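Local coordinates for protein 2,3-dihydroxybenzoate-AMP ligase (Mycobacterium smegmatis, PDB 5KEI) that belongs to the ANL clan of AMP-binding enzymes, with a large AMP-binding region followed by a smaller C-terminal domain, at residues D246-V251 with H294-T299. Residues are numbered along the deposited sequence; the frame is centred on the assembly and turned at random.
Sequences DDVYLV and HGVTAT
Where the chain leaves helix 284-294, the carbonyls of H294 and G295 lie against the V248 side chain: H294 O is 3.6 Å from V248 CG1, while the H294 ring turns off from the strand, and its ND1 is hydrogen-bonded to A290 O. G295, with positive phi, breaks the helical path, and its O faces V248 CB. V296 then packs alongside the strand. V296 CG1, anti to the backbone N, sits 3.7 Å from L250 CB.

At T297 both backbone and side chain bind. T297 N reaches V248 O in the carbonyl plane, on a lone pair (2.9 Å), whereas A298 N meets the same oxygen from above that plane, at 3.2 Å, so one carbonyl is gripped twice. With chi1 70°, T297 OG1 lies between its own N and carbonyl carbon; there it accepts from V248 N (3.1 Å, 156°) and donates to the anti lone pair of D247 OD1 (2.7 Å). That carboxylate also forms a salt bridge with R324, which would be expected to favour its ionised form.

Regular parallel pairing follows at A298, whose O takes L250 N nearly straight (2.8 Å, 162°) and whose CB touches Y249 CD1. Finally T299 OG1, anti to its N, donates to L250 O from above the carbonyl plane.

Strand 275-278, helix 284-294 and, after the 295-297 loop, strand 298-301 form a beta-alpha-beta crossover; strand 248-251 lies between its two parallel strands, and 325-328 flanks 298-301 on the other edge.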
loop_
_atom_site.group_PDB
_atom_site.type_symbol
_atom_site.label_atom_id
_atom_site.label_comp_id
_atom_site.label_asym_id
_atom_site.label_seq_id
_atom_site.Cartn_x
_atom_site.Cartn_y
_atom_site.Cartn_z
ATOM N N ASP A 246 -14.444 -1.986 -23.133
ATOM C CA ASP A 246 -15.876 -2.022 -22.832
ATOM C C ASP A 246 -16.164 -2.096 -21.327
ATOM O O ASP A 246 -17.292 -1.882 -20.902
ATOM C CB ASP A 246 -16.546 -3.216 -23.526
ATOM C CG ASP A 246 -16.420 -3.167 -25.045
ATOM O OD1 ASP A 246 -16.570 -2.066 -25.637
ATOM O OD2 ASP A 246 -16.163 -4.240 -25.646
ATOM N N ASP A 247 -15.161 -2.412 -20.515
ATOM C CA ASP A 247 -15.423 -2.514 -19.080
ATOM C C ASP A 247 -15.607 -1.129 -18.460
ATOM O O ASP A 247 -15.049 -0.138 -18.932
ATOM C CB ASP A 247 -14.304 -3.265 -18.353
ATOM C CG ASP A 247 -14.358 -4.755 -18.576
ATOM O OD1 ASP A 247 -15.328 -5.387 -18.102
ATOM O OD2 ASP A 247 -13.426 -5.298 -19.215
ATOM N N VAL A 248 -16.410 -1.082 -17.405
ATOM C CA VAL A 248 -16.632 0.129 -16.620
ATOM C C VAL A 248 -16.339 -0.199 -15.158
ATOM O O VAL A 248 -17.123 -0.888 -14.507
ATOM C CB VAL A 248 -18.080 0.651 -16.788
ATOM C CG1 VAL A 248 -18.272 1.950 -16.045
ATOM C CG2 VAL A 248 -18.410 0.822 -18.287
ATOM N N TYR A 249 -15.191 0.258 -14.660
ATOM C CA TYR A 249 -14.744 -0.090 -13.303
ATOM C C TYR A 249 -15.183 0.956 -12.276
ATOM O O TYR A 249 -15.003 2.153 -12.472
ATOM C CB TYR A 249 -13.224 -0.267 -13.283
ATOM C CG TYR A 249 -12.620 -0.503 -11.919
ATOM C CD1 TYR A 249 -12.646 -1.761 -11.331
ATOM C CD2 TYR A 249 -12.000 0.538 -11.222
ATOM C CE1 TYR A 249 -12.083 -1.978 -10.064
ATOM C CE2 TYR A 249 -11.442 0.337 -9.955
ATOM C CZ TYR A 249 -11.487 -0.920 -9.385
ATOM O OH TYR A 249 -10.930 -1.126 -8.150
ATOM N N LEU A 250 -15.777 0.499 -11.183
ATOM C CA LEU A 250 -16.268 1.412 -10.157
ATOM C C LEU A 250 -15.295 1.451 -8.993
ATOM O O LEU A 250 -15.026 0.427 -8.363
ATOM C CB LEU A 250 -17.651 0.991 -9.678
ATOM C CG LEU A 250 -18.237 1.720 -8.466
ATOM C CD1 LEU A 250 -18.792 3.089 -8.868
ATOM C CD2 LEU A 250 -19.305 0.872 -7.805
ATOM N N VAL A 251 -14.745 2.633 -8.738
ATOM C CA VAL A 251 -13.826 2.851 -7.629
ATOM C C VAL A 251 -14.634 3.094 -6.373
ATOM O O VAL A 251 -15.122 4.196 -6.137
ATOM C CB VAL A 251 -12.890 4.041 -7.905
ATOM C CG1 VAL A 251 -11.970 4.309 -6.705
ATOM C CG2 VAL A 251 -12.076 3.774 -9.178
ATOM N N HIS A 294 -24.228 3.775 -14.966
ATOM C CA HIS A 294 -23.027 3.836 -15.806
ATOM C C HIS A 294 -22.686 2.487 -16.443
ATOM O O HIS A 294 -21.671 2.353 -17.137
ATOM C CB HIS A 294 -21.836 4.357 -14.995
ATOM C CG HIS A 294 -22.053 5.720 -14.404
ATOM N ND1 HIS A 294 -22.420 5.914 -13.091
ATOM C CD2 HIS A 294 -21.964 6.955 -14.954
ATOM C CE1 HIS A 294 -22.540 7.208 -12.851
ATOM N NE2 HIS A 294 -22.267 7.862 -13.964
ATOM N N GLY A 295 -23.539 1.492 -16.222
ATOM C CA GLY A 295 -23.311 0.175 -16.787
ATOM C C GLY A 295 -22.021 -0.444 -16.277
ATOM O O GLY A 295 -21.253 -1.024 -17.045
ATOM N N VAL A 296 -21.788 -0.310 -14.976
ATOM C CA VAL A 296 -20.582 -0.836 -14.338
ATOM C C VAL A 296 -20.421 -2.348 -14.541
ATOM O O VAL A 296 -21.354 -3.107 -14.334
ATOM C CB VAL A 296 -20.583 -0.511 -12.823
ATOM C CG1 VAL A 296 -19.430 -1.213 -12.119
ATOM C CG2 VAL A 296 -20.501 0.990 -12.614
ATOM N N THR A 297 -19.234 -2.783 -14.951
ATOM C CA THR A 297 -18.983 -4.204 -15.140
ATOM C C THR A 297 -18.039 -4.784 -14.078
ATOM O O THR A 297 -17.944 -6.006 -13.923
ATOM C CB THR A 297 -18.389 -4.481 -16.536
ATOM O OG1 THR A 297 -17.059 -3.961 -16.598
ATOM C CG2 THR A 297 -19.247 -3.829 -17.638
ATOM N N ALA A 298 -17.342 -3.915 -13.348
ATOM C CA ALA A 298 -16.294 -4.363 -12.436
ATOM C C ALA A 298 -16.151 -3.439 -11.240
ATOM O O ALA A 298 -16.302 -2.224 -11.360
ATOM C CB ALA A 298 -14.941 -4.468 -13.192
ATOM N N THR A 299 -15.855 -4.010 -10.082
ATOM C CA THR A 299 -15.531 -3.199 -8.922
ATOM C C THR A 299 -14.727 -4.001 -7.913
ATOM O O THR A 299 -14.586 -5.208 -8.032
ATOM C CB THR A 299 -16.791 -2.628 -8.244
ATOM O OG1 THR A 299 -16.403 -1.690 -7.235
ATOM C CG2 THR A 299 -17.639 -3.733 -7.617
#